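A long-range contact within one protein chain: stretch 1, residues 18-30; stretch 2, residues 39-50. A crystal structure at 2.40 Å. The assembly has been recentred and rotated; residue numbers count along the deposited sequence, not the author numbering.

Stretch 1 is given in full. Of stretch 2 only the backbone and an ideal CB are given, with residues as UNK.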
# COMPACT_ATOMS: atom_id res chain seq x y z
N PRO B 18 -21.29 -3.92 13.65
CA PRO B 18 -20.25 -3.28 12.83
C PRO B 18 -19.01 -4.14 12.65
O PRO B 18 -18.56 -4.82 13.57
CB PRO B 18 -19.92 -2.03 13.63
CG PRO B 18 -20.09 -2.48 15.06
CD PRO B 18 -21.24 -3.46 15.05
N VAL B 19 -18.43 -4.07 11.45
CA VAL B 19 -17.08 -4.56 11.20
C VAL B 19 -16.32 -3.48 10.44
O VAL B 19 -16.91 -2.55 9.89
CB VAL B 19 -17.04 -5.89 10.41
CG1 VAL B 19 -17.78 -6.99 11.16
CG2 VAL B 19 -17.58 -5.73 9.01
N ALA B 20 -15.00 -3.60 10.43
CA ALA B 20 -14.14 -2.68 9.71
C ALA B 20 -13.13 -3.44 8.85
O ALA B 20 -12.70 -4.54 9.20
CB ALA B 20 -13.42 -1.75 10.68
N ALA B 21 -12.76 -2.83 7.73
CA ALA B 21 -11.83 -3.42 6.77
C ALA B 21 -10.60 -2.52 6.62
O ALA B 21 -10.65 -1.32 6.86
CB ALA B 21 -12.49 -3.62 5.42
N ALA B 22 -9.47 -3.13 6.24
CA ALA B 22 -8.25 -2.38 5.94
C ALA B 22 -7.61 -2.97 4.70
O ALA B 22 -7.38 -4.18 4.63
CB ALA B 22 -7.26 -2.40 7.10
N ILE B 23 -7.33 -2.10 3.74
CA ILE B 23 -6.70 -2.45 2.48
C ILE B 23 -5.31 -1.84 2.52
O ILE B 23 -5.18 -0.62 2.60
CB ILE B 23 -7.50 -1.94 1.28
CG1 ILE B 23 -8.88 -2.58 1.24
CG2 ILE B 23 -6.78 -2.19 -0.00
CD1 ILE B 23 -9.75 -2.05 0.13
N THR B 24 -4.28 -2.68 2.48
CA THR B 24 -2.89 -2.27 2.58
C THR B 24 -2.15 -2.73 1.32
O THR B 24 -2.26 -3.89 0.94
CB THR B 24 -2.24 -2.86 3.81
OG1 THR B 24 -3.03 -2.52 4.95
CG2 THR B 24 -0.86 -2.32 4.00
N GLU B 25 -1.44 -1.82 0.67
CA GLU B 25 -0.78 -2.14 -0.58
C GLU B 25 0.65 -1.64 -0.60
O GLU B 25 0.92 -0.53 -0.17
CB GLU B 25 -1.56 -1.57 -1.77
CG GLU B 25 -2.81 -2.32 -2.03
CD GLU B 25 -3.52 -1.89 -3.27
OE1 GLU B 25 -3.03 -0.99 -3.95
OE2 GLU B 25 -4.59 -2.43 -3.56
N TYR B 26 1.57 -2.49 -1.05
CA TYR B 26 2.96 -2.10 -1.29
C TYR B 26 3.26 -2.14 -2.79
O TYR B 26 2.76 -3.00 -3.51
CB TYR B 26 3.93 -3.01 -0.56
CG TYR B 26 3.87 -2.84 0.92
CD1 TYR B 26 4.62 -1.88 1.56
CD2 TYR B 26 3.03 -3.62 1.68
CE1 TYR B 26 4.55 -1.72 2.92
CE2 TYR B 26 2.95 -3.48 3.03
CZ TYR B 26 3.71 -2.53 3.65
OH TYR B 26 3.62 -2.40 5.01
N ILE B 27 4.07 -1.20 -3.25
CA ILE B 27 4.35 -1.11 -4.67
C ILE B 27 5.86 -1.13 -4.90
O ILE B 27 6.61 -0.37 -4.27
CB ILE B 27 3.69 0.13 -5.31
CG1 ILE B 27 3.98 0.14 -6.81
CG2 ILE B 27 4.11 1.42 -4.62
CD1 ILE B 27 3.14 1.08 -7.60
N ASN B 28 6.29 -2.02 -5.77
CA ASN B 28 7.65 -2.08 -6.26
C ASN B 28 7.65 -1.61 -7.70
O ASN B 28 6.73 -1.92 -8.45
CB ASN B 28 8.22 -3.49 -6.15
CG ASN B 28 8.54 -3.89 -4.74
OD1 ASN B 28 8.72 -3.06 -3.87
ND2 ASN B 28 8.67 -5.17 -4.52
N ALA B 29 8.65 -0.85 -8.09
CA ALA B 29 8.68 -0.36 -9.46
C ALA B 29 10.12 -0.21 -9.90
O ALA B 29 11.02 -0.04 -9.09
CB ALA B 29 7.92 0.96 -9.60
N TYR B 30 10.33 -0.30 -11.21
CA TYR B 30 11.64 -0.07 -11.80
C TYR B 30 11.49 0.66 -13.11
O TYR B 30 10.83 0.16 -14.03
CB TYR B 30 12.40 -1.38 -12.00
CG TYR B 30 13.81 -1.16 -12.48
CD1 TYR B 30 14.66 -0.31 -11.80
CD2 TYR B 30 14.30 -1.82 -13.58
CE1 TYR B 30 15.93 -0.09 -12.21
CE2 TYR B 30 15.60 -1.63 -14.00
CZ TYR B 30 16.41 -0.76 -13.31
OH TYR B 30 17.71 -0.54 -13.71
N UNK B 39 9.32 0.53 -17.87
CA UNK B 39 9.12 0.31 -16.45
C UNK B 39 8.38 -0.98 -16.16
O UNK B 39 7.66 -1.51 -17.00
CB UNK B 39 8.36 1.49 -15.84
N UNK B 40 8.59 -1.48 -14.95
CA UNK B 40 7.87 -2.62 -14.40
C UNK B 40 7.25 -2.22 -13.07
O UNK B 40 7.92 -1.60 -12.24
CB UNK B 40 8.80 -3.83 -14.23
N UNK B 41 6.01 -2.62 -12.83
CA UNK B 41 5.32 -2.34 -11.58
C UNK B 41 4.76 -3.64 -10.98
O UNK B 41 4.14 -4.43 -11.69
CB UNK B 41 4.20 -1.32 -11.81
N UNK B 42 4.97 -3.84 -9.68
CA UNK B 42 4.33 -4.91 -8.92
C UNK B 42 3.69 -4.37 -7.64
O UNK B 42 4.38 -3.83 -6.77
CB UNK B 42 5.35 -6.00 -8.58
N UNK B 43 2.38 -4.54 -7.51
CA UNK B 43 1.65 -4.17 -6.31
C UNK B 43 1.27 -5.42 -5.54
O UNK B 43 0.76 -6.38 -6.12
CB UNK B 43 0.41 -3.35 -6.66
N UNK B 44 1.51 -5.40 -4.24
CA UNK B 44 1.13 -6.49 -3.36
C UNK B 44 0.20 -5.97 -2.28
O UNK B 44 0.48 -4.97 -1.62
CB UNK B 44 2.36 -7.15 -2.74
N UNK B 45 -0.94 -6.63 -2.12
CA UNK B 45 -1.95 -6.10 -1.23
C UNK B 45 -2.43 -7.11 -0.22
O UNK B 45 -2.31 -8.32 -0.40
CB UNK B 45 -3.14 -5.58 -2.04
N UNK B 46 -3.04 -6.57 0.83
CA UNK B 46 -3.59 -7.35 1.93
C UNK B 46 -4.93 -6.77 2.35
O UNK B 46 -5.06 -5.57 2.53
CB UNK B 46 -2.62 -7.38 3.11
N UNK B 47 -5.93 -7.63 2.53
CA UNK B 47 -7.22 -7.24 3.07
C UNK B 47 -7.41 -7.83 4.45
O UNK B 47 -7.44 -9.04 4.62
CB UNK B 47 -8.35 -7.68 2.14
N UNK B 48 -7.55 -6.96 5.44
CA UNK B 48 -7.78 -7.37 6.81
C UNK B 48 -9.17 -6.91 7.24
O UNK B 48 -9.65 -5.87 6.80
CB UNK B 48 -6.70 -6.81 7.74
N UNK B 49 -9.84 -7.70 8.07
CA UNK B 49 -11.10 -7.28 8.64
C UNK B 49 -11.01 -7.30 10.16
O UNK B 49 -10.41 -8.21 10.74
CB UNK B 49 -12.24 -8.17 8.15
N UNK B 50 -11.59 -6.29 10.79
CA UNK B 50 -11.55 -6.12 12.23
C UNK B 50 -12.94 -6.32 12.83
O UNK B 50 -13.95 -5.97 12.21
CB UNK B 50 -11.00 -4.74 12.59

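The two strands run antiparallel, and backbone pairs such as Asn 28 N to the O of position 42 (2.8 Å) fix the register; the extended backbone places the side chains of consecutive positions on alternate faces of the sheet.

Position 39 lies at the end of the ladder, its CB pointing sideways and 3.3 Å from Tyr 30 O. Stretch 1 sets little preference there; the residue is Cys 39. Position 40 pairs with Tyr 30, whose ring leads away, leaving open space for many side chains, and Leu 40 takes it.

At position 41 the ideal CB is 4.9 Å from Ala 29 CB and 5.0 Å from Ile 27 CD1. A branched aliphatic residue would suit this apolar patch. Val 41 packs CG1 3.6 Å from Ile 27 CD1 and CG2 4.2 Å from Ala 29 CB.

Position 42 shares its face with Asn 28, so a polar or long, flexible side chain is plausible. Lys 42 extends alongside the amide, its CE 4.1 Å from Asn 28 ND2.

Position 43 returns to the face of Ile 27, with Glu 25 OE1 5.0 Å from the ideal CB. Valine, leucine or isoleucine could use the aliphatic surface; a basic residue might answer the carboxylate. The residue is Ile 43, its CG1 3.9 Å from Ile 27 CG1, while CG2 lies 3.7 Å from Glu 25 OE1.

Position 44 pairs with Tyr 26, but that ring also leads away, and a beta-branched or polar residue would fit the extended backbone. It is Thr 44, whose backbone O sits at the ring edge.

At position 45 an ideal CB would come within 3.3 Å of Glu 25 CG, a tight approach that favours glycine. It is Gly 45, whose CA lies 4.2 Å from Glu 25 CA and 4.0 Å from Glu 25 CG, with no CB to meet that side chain.

Position 46 faces Thr 24, where a polar residue could exploit the hydroxyl. Asp 46 does so through water: water 1 is 2.5 Å from both Asp 46 OD1 and Thr 24 OG1, and its O is 2.9 Å from Ala 22 O, also within hydrogen-bonding reach.

Position 47 lies beside Ile 23, with Ala 21 leaving room nearby, so a larger aliphatic is expected. Leu 47 CD1 reaches 3.9 Å from Ile 23 CG1.

Position 48 opposes the small Ala 22, admitting many residues. Thr 48 OG1 donates to Asp 46 OD1 at 2.9 Å.

Position 49 pairs with Ala 21, and a long apolar chain could reach Val 19. Met 49 SD lies 3.9 Å from Val 19 CG2.

Position 50 faces Ala 20; a small residue suffices, and Ser 50 bonds through OG elsewhere in the structure.

Stretch 2, residues 39-50: CLVKITGDLTMS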
# COMPACT_ATOMS: atom_id res chain seq x y z
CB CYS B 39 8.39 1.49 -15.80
SG CYS B 39 6.64 1.32 -15.77
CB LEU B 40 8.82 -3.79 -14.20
CG LEU B 40 9.84 -4.03 -15.30
CD1 LEU B 40 11.08 -4.74 -14.76
CD2 LEU B 40 9.21 -4.83 -16.42
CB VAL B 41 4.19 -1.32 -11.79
CG1 VAL B 41 3.44 -1.10 -10.50
CG2 VAL B 41 4.77 -0.02 -12.27
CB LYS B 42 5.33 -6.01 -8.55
CG LYS B 42 4.64 -7.23 -7.93
CD LYS B 42 5.59 -8.35 -7.56
CE LYS B 42 6.39 -8.01 -6.33
NZ LYS B 42 6.96 -9.20 -5.68
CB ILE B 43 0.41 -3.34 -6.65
CG1 ILE B 43 0.81 -2.07 -7.38
CG2 ILE B 43 -0.34 -3.00 -5.40
CD1 ILE B 43 -0.29 -1.45 -8.13
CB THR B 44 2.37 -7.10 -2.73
OG1 THR B 44 3.23 -7.53 -3.79
CG2 THR B 44 1.98 -8.28 -1.92
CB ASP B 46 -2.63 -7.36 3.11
CG ASP B 46 -3.32 -7.75 4.39
OD1 ASP B 46 -3.70 -6.84 5.15
OD2 ASP B 46 -3.49 -8.96 4.66
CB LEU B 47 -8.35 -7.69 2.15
CG LEU B 47 -9.77 -7.41 2.63
CD1 LEU B 47 -10.05 -5.94 2.77
CD2 LEU B 47 -10.75 -8.02 1.67
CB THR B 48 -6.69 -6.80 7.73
OG1 THR B 48 -5.45 -7.44 7.43
CG2 THR B 48 -6.99 -7.04 9.17
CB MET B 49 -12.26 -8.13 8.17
CG MET B 49 -13.58 -7.64 8.68
SD MET B 49 -15.00 -8.45 7.98
CE MET B 49 -15.02 -7.79 6.34
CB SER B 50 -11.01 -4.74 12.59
OG SER B 50 -10.75 -4.65 13.97
O HOH W 1 -4.58 -4.49 5.39
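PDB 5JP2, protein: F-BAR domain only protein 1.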